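Local coordinates for N-formylglutamate amidohydrolase (Ralstonia eutropha, PDB 2Q7S), which probably acts as a zinc-dependent hydrolase of the N-formylglutamate amidohydrolase family, at residues P205-L210 with A283-R288. Residues are numbered along the deposited sequence; the frame is centred on the assembly and turned at random.
Sequences PGLVDL and AEYVRR
Tyr-285 has CG anti to the backbone N (chi1 178°), which carries its ring across to helix 205-217. Leu-210 has the same first torsion (chi1 -173°) and reaches back past the tyrosine in the opposite direction. Leu-210 CD2 lies 3.3 Å from Tyr-285 CB. The same methyl, Leu-210 CD2, is 3.5 Å from Tyr-285 CD1, so it packs tightly at the root of the ring. Leu-207 meets the ring at a slant, with its CB 3.8 Å from Tyr-285 CE2. The Leu-207 CD1 branch lies 4.0 Å from Tyr-285 CD2.

The hydroxyl end comes up to the backbone at Gly-206, which has no side chain, and Tyr-285 OH is 3.5 Å from Gly-206 C. Tyr-285 OH is also 3.4 Å from Leu-207 N, but the angle is poor for a hydrogen bond. The hydroxyl is instead hydrogen-bonded to Glu-204 OE2, in the residue just before segment 205-210, which ties down the far end of the ring.

Trp-167 of strand 166-174 touches Leu-207, Tyr-285 and Val-286. The two segments run nearly antiparallel, at 164°, with axes 11.1 Å apart. At this separation the Tyr-285 ring reaches helix 205-217 and packs against Leu-207 and Leu-210. This is an antiparallel helix-helix contact in an alpha/beta fold, joining helices 205-217 and 267-289 beside the mixed sheet, away from the zinc site.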
ATOM      1  N   PRO A 205     -16.194   7.453  -9.691  1.00 19.02           N
ATOM      2  CA  PRO A 205     -16.481   8.280  -8.532  1.00 17.20           C
ATOM      3  C   PRO A 205     -17.405   7.679  -7.480  1.00 15.43           C
ATOM      4  O   PRO A 205     -17.322   8.075  -6.324  1.00 18.78           O
ATOM      5  CB  PRO A 205     -17.123   9.541  -9.157  1.00 15.71           C
ATOM      6  CG  PRO A 205     -17.612   9.100 -10.478  1.00 22.10           C
ATOM      7  CD  PRO A 205     -16.615   8.095 -10.947  1.00 18.33           C
ATOM      8  N   GLY A 206     -18.327   6.820  -7.868  1.00 15.43           N
ATOM      9  CA  GLY A 206     -19.324   6.286  -6.935  1.00 16.91           C
ATOM     10  C   GLY A 206     -18.662   5.519  -5.786  1.00 18.16           C
ATOM     11  O   GLY A 206     -19.135   5.564  -4.653  1.00 18.03           O
ATOM     12  N   LEU A 207     -17.558   4.831  -6.061  1.00 17.47           N
ATOM     13  CA  LEU A 207     -16.871   4.091  -5.008  1.00 18.78           C
ATOM     14  C   LEU A 207     -16.118   4.993  -4.039  1.00 18.70           C
ATOM     15  O   LEU A 207     -16.126   4.740  -2.829  1.00 18.51           O
ATOM     16  CB  LEU A 207     -15.940   3.019  -5.552  1.00 17.85           C
ATOM     17  CG  LEU A 207     -15.199   2.187  -4.472  1.00 19.99           C
ATOM     18  CD1 LEU A 207     -16.163   1.473  -3.522  1.00 17.52           C
ATOM     19  CD2 LEU A 207     -14.255   1.195  -5.098  1.00 24.22           C
ATOM     20  N   VAL A 208     -15.460   6.026  -4.562  1.00 19.59           N
ATOM     21  CA  VAL A 208     -14.785   7.007  -3.703  1.00 19.17           C
ATOM     22  C   VAL A 208     -15.864   7.714  -2.815  1.00 18.61           C
ATOM     23  O   VAL A 208     -15.631   7.957  -1.634  1.00 18.03           O
ATOM     24  CB  VAL A 208     -13.943   8.038  -4.530  1.00 19.43           C
ATOM     25  CG1 VAL A 208     -12.979   8.795  -3.641  1.00 14.39           C
ATOM     26  CG2 VAL A 208     -13.176   7.332  -5.643  1.00 19.87           C
ATOM     27  N   ASP A 209     -17.031   8.011  -3.395  1.00 14.73           N
ATOM     28  CA  ASP A 209     -18.126   8.666  -2.670  1.00 16.56           C
ATOM     29  C   ASP A 209     -18.608   7.742  -1.549  1.00 15.93           C
ATOM     30  O   ASP A 209     -18.810   8.187  -0.425  1.00 13.48           O
ATOM     31  CB  ASP A 209     -19.343   8.943  -3.580  1.00 15.71           C
ATOM     32  CG  ASP A 209     -19.152  10.139  -4.536  1.00 25.58           C
ATOM     33  OD1 ASP A 209     -18.148  10.887  -4.461  1.00 28.53           O
ATOM     34  OD2 ASP A 209     -20.052  10.325  -5.385  1.00 26.46           O
ATOM     35  N   LEU A 210     -18.794   6.464  -1.894  1.00 15.74           N
ATOM     36  CA  LEU A 210     -19.194   5.416  -0.933  1.00 17.53           C
ATOM     37  C   LEU A 210     -18.227   5.355   0.238  1.00 15.51           C
ATOM     38  O   LEU A 210     -18.634   5.487   1.377  1.00 14.56           O
ATOM     39  CB  LEU A 210     -19.303   4.036  -1.614  1.00 17.19           C
ATOM     40  CG  LEU A 210     -19.872   2.824  -0.839  1.00 21.01           C
ATOM     41  CD1 LEU A 210     -21.047   3.186   0.091  1.00 17.40           C
ATOM     42  CD2 LEU A 210     -20.340   1.794  -1.827  1.00 17.23           C
ATOM     43  N   ALA A 283     -18.231  -4.612  -1.008  1.00 15.64           N
ATOM     44  CA  ALA A 283     -18.489  -5.873  -1.724  1.00 14.63           C
ATOM     45  C   ALA A 283     -19.831  -5.789  -2.410  1.00 12.20           C
ATOM     46  O   ALA A 283     -19.969  -6.164  -3.560  1.00 13.71           O
ATOM     47  CB  ALA A 283     -18.431  -7.119  -0.787  1.00 15.00           C
ATOM     48  N   GLU A 284     -20.816  -5.256  -1.702  1.00 14.99           N
ATOM     49  CA  GLU A 284     -22.164  -5.032  -2.241  1.00 14.41           C
ATOM     50  C   GLU A 284     -22.173  -4.054  -3.449  1.00 14.46           C
ATOM     51  O   GLU A 284     -22.863  -4.269  -4.473  1.00 14.53           O
ATOM     52  CB  GLU A 284     -23.045  -4.479  -1.136  1.00 13.32           C
ATOM     53  CG  GLU A 284     -23.389  -5.474  -0.059  1.00 21.32           C
ATOM     54  CD  GLU A 284     -24.317  -4.880   1.016  1.00 22.98           C
ATOM     55  OE1 GLU A 284     -23.997  -3.783   1.519  1.00 24.95           O
ATOM     56  OE2 GLU A 284     -25.363  -5.485   1.337  1.00 29.53           O
ATOM     57  N   TYR A 285     -21.421  -2.978  -3.311  1.00 13.46           N
ATOM     58  CA  TYR A 285     -21.264  -2.007  -4.378  1.00 15.11           C
ATOM     59  C   TYR A 285     -20.618  -2.652  -5.628  1.00 15.05           C
ATOM     60  O   TYR A 285     -21.124  -2.522  -6.722  1.00 12.40           O
ATOM     61  CB  TYR A 285     -20.464  -0.819  -3.877  1.00 16.19           C
ATOM     62  CG  TYR A 285     -20.230   0.211  -4.940  1.00 12.85           C
ATOM     63  CD1 TYR A 285     -21.127   1.245  -5.154  1.00 21.97           C
ATOM     64  CD2 TYR A 285     -19.123   0.113  -5.764  1.00 19.20           C
ATOM     65  CE1 TYR A 285     -20.900   2.155  -6.160  1.00 20.04           C
ATOM     66  CE2 TYR A 285     -18.900   1.000  -6.750  1.00 14.22           C
ATOM     67  CZ  TYR A 285     -19.769   2.015  -6.943  1.00 16.48           C
ATOM     68  OH  TYR A 285     -19.510   2.871  -7.957  1.00 17.45           O
ATOM     69  N   VAL A 286     -19.528  -3.376  -5.432  1.00 13.48           N
ATOM     70  CA  VAL A 286     -18.872  -4.133  -6.498  1.00 15.69           C
ATOM     71  C   VAL A 286     -19.780  -5.141  -7.208  1.00 17.03           C
ATOM     72  O   VAL A 286     -19.751  -5.207  -8.411  1.00 17.73           O
ATOM     73  CB  VAL A 286     -17.588  -4.797  -5.919  1.00 17.05           C
ATOM     74  CG1 VAL A 286     -17.039  -5.921  -6.788  1.00 20.10           C
ATOM     75  CG2 VAL A 286     -16.580  -3.714  -5.705  1.00 15.90           C
ATOM     76  N   ARG A 287     -20.556  -5.947  -6.460  1.00 17.17           N
ATOM     77  CA  ARG A 287     -21.454  -6.929  -7.056  1.00 16.76           C
ATOM     78  C   ARG A 287     -22.492  -6.247  -7.896  1.00 14.34           C
ATOM     79  O   ARG A 287     -22.888  -6.746  -8.944  1.00 13.47           O
ATOM     80  CB  ARG A 287     -22.166  -7.782  -5.977  1.00 13.06           C
ATOM     81  CG  ARG A 287     -23.124  -8.831  -6.519  1.00 19.19           C
ATOM     82  CD  ARG A 287     -23.473  -9.895  -5.449  1.00 19.42           C
ATOM     83  NE  ARG A 287     -23.544  -9.260  -4.156  1.00 34.76           N
ATOM     84  CZ  ARG A 287     -22.891  -9.642  -3.068  1.00 27.03           C
ATOM     85  NH1 ARG A 287     -22.147 -10.738  -3.032  1.00 25.32           N
ATOM     86  NH2 ARG A 287     -23.036  -8.932  -1.979  1.00 37.00           N
ATOM     87  N   ARG A 288     -22.989  -5.129  -7.414  1.00 14.30           N
ATOM     88  CA  ARG A 288     -23.969  -4.350  -8.182  1.00 16.86           C
ATOM     89  C   ARG A 288     -23.407  -3.619  -9.411  1.00 19.28           C
ATOM     90  O   ARG A 288     -24.165  -3.176 -10.282  1.00 19.47           O
ATOM     91  CB  ARG A 288     -24.623  -3.334  -7.263  1.00 17.89           C
ATOM     92  CG  ARG A 288     -25.517  -3.944  -6.200  1.00 16.80           C
ATOM     93  CD  ARG A 288     -25.802  -2.909  -5.123  1.00 19.83           C
ATOM     94  NE  ARG A 288     -26.593  -3.446  -4.016  1.00 27.89           N
ATOM     95  CZ  ARG A 288     -26.652  -2.906  -2.797  1.00 33.41           C
ATOM     96  NH1 ARG A 288     -25.998  -1.778  -2.512  1.00 35.72           N
ATOM     97  NH2 ARG A 288     -27.381  -3.496  -1.848  1.00 29.73           N
TER